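Local coordinates for ATP-dependent Clp endopeptidase (Clostridium difficile, PDB 3FES), which probably serves as the amino-terminal domain of a ClpC-type ATP-dependent chaperone, the part that in relatives takes up adaptors and substrates for Clp proteolysis, at residues Ala12-Ala15 and Ile16-Phe20; Ser83-Ser86 and Lys87-Glu91. All coordinates share one frame; numbering follows the deposited sequence. Where two conformers were deposited one is given.

Contact 1: Ala12-Ala15 and Ile16-Phe20; sequences AKKA and IDLAF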
loop_
_atom_site.group_PDB
_atom_site.type_symbol
_atom_site.label_atom_id
_atom_site.label_comp_id
_atom_site.label_asym_id
_atom_site.label_seq_id
_atom_site.Cartn_x
_atom_site.Cartn_y
_atom_site.Cartn_z
ATOM N N ALA A 12 -6.913 -3.344 7.320
ATOM C CA ALA A 12 -6.042 -2.208 6.947
ATOM C C ALA A 12 -4.890 -2.088 7.970
ATOM O O ALA A 12 -3.741 -1.866 7.592
ATOM C CB ALA A 12 -6.849 -0.922 6.841
ATOM N N LYS A 13 -5.202 -2.279 9.250
ATOM C CA LYS A 13 -4.183 -2.284 10.266
ATOM C C LYS A 13 -3.184 -3.412 9.964
ATOM O O LYS A 13 -1.982 -3.211 10.094
ATOM C CB LYS A 13 -4.787 -2.538 11.655
ATOM C CG LYS A 13 -5.400 -1.326 12.278
ATOM C CD LYS A 13 -6.157 -1.746 13.561
ATOM C CE LYS A 13 -7.019 -0.597 13.979
ATOM N NZ LYS A 13 -8.049 -1.050 14.861
ATOM N N LYS A 14 -3.680 -4.581 9.567
ATOM C CA LYS A 14 -2.804 -5.717 9.260
ATOM C C LYS A 14 -1.891 -5.397 8.095
ATOM O O LYS A 14 -0.689 -5.712 8.124
ATOM C CB LYS A 14 -3.599 -6.977 8.940
ATOM C CG LYS A 14 -2.718 -8.212 8.628
ATOM C CD LYS A 14 -1.956 -8.663 9.856
ATOM C CE LYS A 14 -1.409 -10.085 9.709
ATOM N NZ LYS A 14 -0.644 -10.460 10.979
ATOM N N ALA A 15 -2.457 -4.772 7.077
ATOM C CA ALA A 15 -1.659 -4.382 5.914
ATOM C C ALA A 15 -0.515 -3.439 6.281
ATOM O O ALA A 15 0.614 -3.610 5.791
ATOM C CB ALA A 15 -2.551 -3.773 4.803
ATOM N N ILE A 16 -0.813 -2.426 7.102
ATOM C CA ILE A 16 0.220 -1.502 7.604
ATOM C C ILE A 16 1.294 -2.241 8.444
ATOM O O ILE A 16 2.484 -2.028 8.251
ATOM C CB ILE A 16 -0.412 -0.324 8.396
ATOM C CG1 ILE A 16 -1.360 0.495 7.465
ATOM C CG2 ILE A 16 0.689 0.525 9.083
ATOM C CD1 ILE A 16 -2.349 1.480 8.207
ATOM N N ASP A 17 0.883 -3.140 9.347
ATOM C CA ASP A 17 1.857 -3.965 10.086
ATOM C C ASP A 17 2.746 -4.750 9.121
ATOM O O ASP A 17 3.957 -4.873 9.329
ATOM C CB ASP A 17 1.157 -4.994 11.018
ATOM C CG ASP A 17 0.324 -4.343 12.113
ATOM O OD1 ASP A 17 0.555 -3.147 12.434
ATOM O OD2 ASP A 17 -0.563 -5.058 12.660
ATOM N N LEU A 18 2.148 -5.282 8.058
ATOM C CA LEU A 18 2.921 -6.061 7.082
ATOM C C LEU A 18 3.892 -5.174 6.303
ATOM O O LEU A 18 4.969 -5.639 5.889
ATOM C CB LEU A 18 2.012 -6.865 6.126
ATOM C CG LEU A 18 1.304 -8.073 6.778
ATOM C CD1 LEU A 18 0.147 -8.502 5.889
ATOM C CD2 LEU A 18 2.260 -9.241 6.978
ATOM N N ALA A 19 3.515 -3.905 6.134
ATOM C CA ALA A 19 4.380 -2.938 5.438
ATOM C C ALA A 19 5.656 -2.740 6.269
ATOM O O ALA A 19 6.794 -2.771 5.735
ATOM C CB ALA A 19 3.658 -1.659 5.254
ATOM N N PHE A 20 5.466 -2.566 7.582
ATOM C CA PHE A 20 6.587 -2.438 8.498
ATOM C C PHE A 20 7.450 -3.707 8.538
ATOM O O PHE A 20 8.697 -3.625 8.602
ATOM C CB PHE A 20 6.074 -2.121 9.902
ATOM C CG PHE A 20 5.800 -0.640 10.145
ATOM C CD1 PHE A 20 4.613 -0.051 9.729
ATOM C CD2 PHE A 20 6.723 0.146 10.834
ATOM C CE1 PHE A 20 4.342 1.297 9.991
ATOM C CE2 PHE A 20 6.471 1.492 11.087
ATOM C CZ PHE A 20 5.276 2.078 10.637
HETATM O O HOH W 1 -1.354 -1.240 11.848
#
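The first torsions of Lys-14 and Leu-18 turn their side chains toward each other. CG of Lys-14 stands anti to its own backbone N (chi1 -179°) and runs forward along the helix. CG of Leu-18 lies beside its backbone N (chi1 -72°) and reaches back. The two side chains cross at a slant, and Lys-14 CG comes 4.0 Å from Leu-18 CD1. The lysine chain then bends at chi2. Its ammonium stays 5.7 Å, NZ to OD2, from the carboxylate of Asp-17, so any attraction between the charges acts without contact.

Asp-17 also turns back toward the preceding turn. Its carboxylate does not bond the O of Lys-13 directly, since both are acceptors. A water joins them instead. It donates to Lys-13 O at 2.7 Å and to Asp-17 OD1 at 2.8 Å. Lys-13 O also accepts the backbone N-H of Asp-17 at 3.0 Å, in a nearly straight bond. The carbonyl oxygen therefore has two donors.

All this lies within helix 10-25, the first helix of the mainly helical Clp amino-terminal domain. The successive i to i+4 backbone bonds run from Ile-16 N to Ala-12 O through Ala-19 N to Ala-15 O. The last of these is the most bent, with an N-H...O angle of 136°. The Lys-13 and Asp-17 face is exposed, while Ala-12 and Ala-15 are buried. Ala-15 packs on Leu-40 and Glu-43 of helix 33-43, and Leu-18 reaches Arg-42 and Glu-43 of the same helix.

Ile-16 folds its CG1 branch back over the preceding turn. CG1 lies 3.4 Å from Ala-12 O, and CD1 is 3.7 Å from that same oxygen. Ala-12 and Ile-16 both touch Ile-110 of helix 107-117.

Contact 2: Ser83-Ser86 and Lys87-Glu91; sequences SPRS and KQILE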
loop_
_atom_site.group_PDB
_atom_site.type_symbol
_atom_site.label_atom_id
_atom_site.label_comp_id
_atom_site.label_asym_id
_atom_site.label_seq_id
_atom_site.Cartn_x
_atom_site.Cartn_y
_atom_site.Cartn_z
ATOM N N SER A 83 7.772 7.290 6.210
ATOM C CA SER A 83 8.216 8.487 5.487
ATOM C C SER A 83 7.044 9.528 5.441
ATOM O O SER A 83 5.886 9.191 5.685
ATOM C CB SER A 83 8.562 8.120 4.049
ATOM O OG SER A 83 7.396 7.726 3.388
ATOM N N PRO A 84 7.355 10.772 5.047
ATOM C CA PRO A 84 6.325 11.809 4.917
ATOM C C PRO A 84 5.276 11.384 3.902
ATOM O O PRO A 84 4.082 11.560 4.125
ATOM C CB PRO A 84 7.163 13.026 4.448
ATOM C CG PRO A 84 8.408 12.892 5.277
ATOM C CD PRO A 84 8.705 11.358 5.011
ATOM N N ARG A 85 5.709 10.758 2.817
ATOM C CA ARG A 85 4.750 10.333 1.801
ATOM C C ARG A 85 3.787 9.232 2.302
ATOM O O ARG A 85 2.578 9.271 2.020
ATOM C CB ARG A 85 5.429 9.844 0.522
ATOM C CG ARG A 85 4.409 9.453 -0.534
ATOM C CD ARG A 85 5.063 9.102 -1.876
ATOM N NE ARG A 85 5.695 10.248 -2.563
ATOM C CZ ARG A 85 6.997 10.510 -2.540
ATOM N NH1 ARG A 85 7.478 11.535 -3.219
ATOM N NH2 ARG A 85 7.818 9.724 -1.833
ATOM N N SER A 86 4.337 8.284 3.046
ATOM C CA SER A 86 3.526 7.287 3.741
ATOM C C SER A 86 2.525 7.917 4.675
ATOM O O SER A 86 1.355 7.528 4.672
ATOM C CB SER A 86 4.416 6.278 4.459
ATOM O OG SER A 86 5.107 5.494 3.473
ATOM N N LYS A 87 2.972 8.876 5.468
ATOM C CA LYS A 87 2.048 9.616 6.339
ATOM C C LYS A 87 0.956 10.363 5.568
ATOM O O LYS A 87 -0.202 10.362 5.987
ATOM C CB LYS A 87 2.801 10.569 7.278
ATOM C CG LYS A 87 3.582 9.780 8.371
ATOM C CD LYS A 87 4.169 10.697 9.446
ATOM C CE LYS A 87 3.074 11.310 10.312
ATOM N NZ LYS A 87 2.689 10.369 11.396
ATOM N N GLN A 88 1.332 10.982 4.443
ATOM C CA GLN A 88 0.382 11.664 3.586
ATOM C C GLN A 88 -0.628 10.688 2.972
ATOM O O GLN A 88 -1.819 10.989 2.895
ATOM C CB GLN A 88 1.132 12.416 2.469
ATOM C CG GLN A 88 1.880 13.646 2.968
ATOM C CD GLN A 88 1.025 14.920 2.968
ATOM O OE1 GLN A 88 0.850 15.577 4.013
ATOM N NE2 GLN A 88 0.503 15.288 1.792
ATOM N N ILE A 89 -0.144 9.537 2.535
ATOM C CA ILE A 89 -1.022 8.468 2.006
ATOM C C ILE A 89 -2.043 8.036 3.045
ATOM O O ILE A 89 -3.258 7.920 2.745
ATOM C CB ILE A 89 -0.196 7.260 1.525
ATOM C CG1 ILE A 89 0.482 7.613 0.193
ATOM C CG2 ILE A 89 -1.108 5.959 1.399
ATOM C CD1 ILE A 89 1.663 6.696 -0.175
ATOM N N LEU A 90 -1.577 7.816 4.284
ATOM C CA LEU A 90 -2.535 7.399 5.307
ATOM C C LEU A 90 -3.555 8.484 5.639
ATOM O O LEU A 90 -4.713 8.187 5.864
ATOM C CB LEU A 90 -1.836 6.898 6.565
ATOM C CG LEU A 90 -0.994 5.639 6.315
ATOM C CD1 LEU A 90 -0.333 5.269 7.653
ATOM C CD2 LEU A 90 -1.784 4.421 5.746
ATOM N N GLU A 91 -3.105 9.729 5.740
ATOM C CA GLU A 91 -4.017 10.860 5.902
ATOM C C GLU A 91 -5.012 10.942 4.748
ATOM O O GLU A 91 -6.220 11.110 4.977
ATOM C CB GLU A 91 -3.195 12.141 6.046
ATOM C CG GLU A 91 -3.949 13.408 6.212
ATOM C CD GLU A 91 -2.963 14.585 6.326
ATOM O OE1 GLU A 91 -2.231 14.868 5.354
ATOM O OE2 GLU A 91 -2.920 15.209 7.391
#
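Ser-83 OG accepts the backbone N-H of Ser-86 at 3.1 Å, in a nearly straight bond of 168°. It also has a weak hydrogen bond with Val-31 O. The hydroxyl of Ser-86 is bonded to that same carbonyl, so the two serines share Val-31 O, which ties the first turn of the helix to strand 30-31.

The backbone bonds begin at once. Lys-87 N donates to Ser-83 O at 2.9 Å, and Gln-88 N to Pro-84 O at 2.8 Å.

One turn on, Arg-85 and Ile-89 touch. A chi1 of -178° puts Arg-85 CG on the side of Ile-89, where it meets CD1 at 3.9 Å. The isoleucine lays its CG1 branch back against Arg-85 O, 3.2 Å away. Farther out the arginine chain turns back toward the helix start, with a bend at chi3, and its NE forms a salt bridge with Glu-117. Ile-89 packs on Ala-113, Ile-114 and Glu-117, so both residues face helix 107-117.

Ser-83 follows strand 81-82 directly and precedes helix 84-99. A serine N-cap whose hydroxyl takes the N3 amide, with proline at N1, is a classic helix start.

In the fold
Contacts 1 and 2 lie on different helices, 10-25 and 84-99, with centres about 14 Å apart. They meet directly where Ile-16 CD1 packs 3.9 Å from Leu-90 CD2. Both are partly buried, each with an exposed polar side and an inner side, and both send side chains to helices 33-43 and 107-117. Contact 1 is somewhat the more buried, with four of eight touching residues buried against two in contact 2. Their chemistry follows their place. Residues 12-20 lie inside a helix, where a water joins a side chain to an already bonded carbonyl. Residues 83-91 span a helix start, where a serine caps the helix, two hydroxyls reach Val-31 of strand 30-31, and an arginine salt-bridges Glu-117.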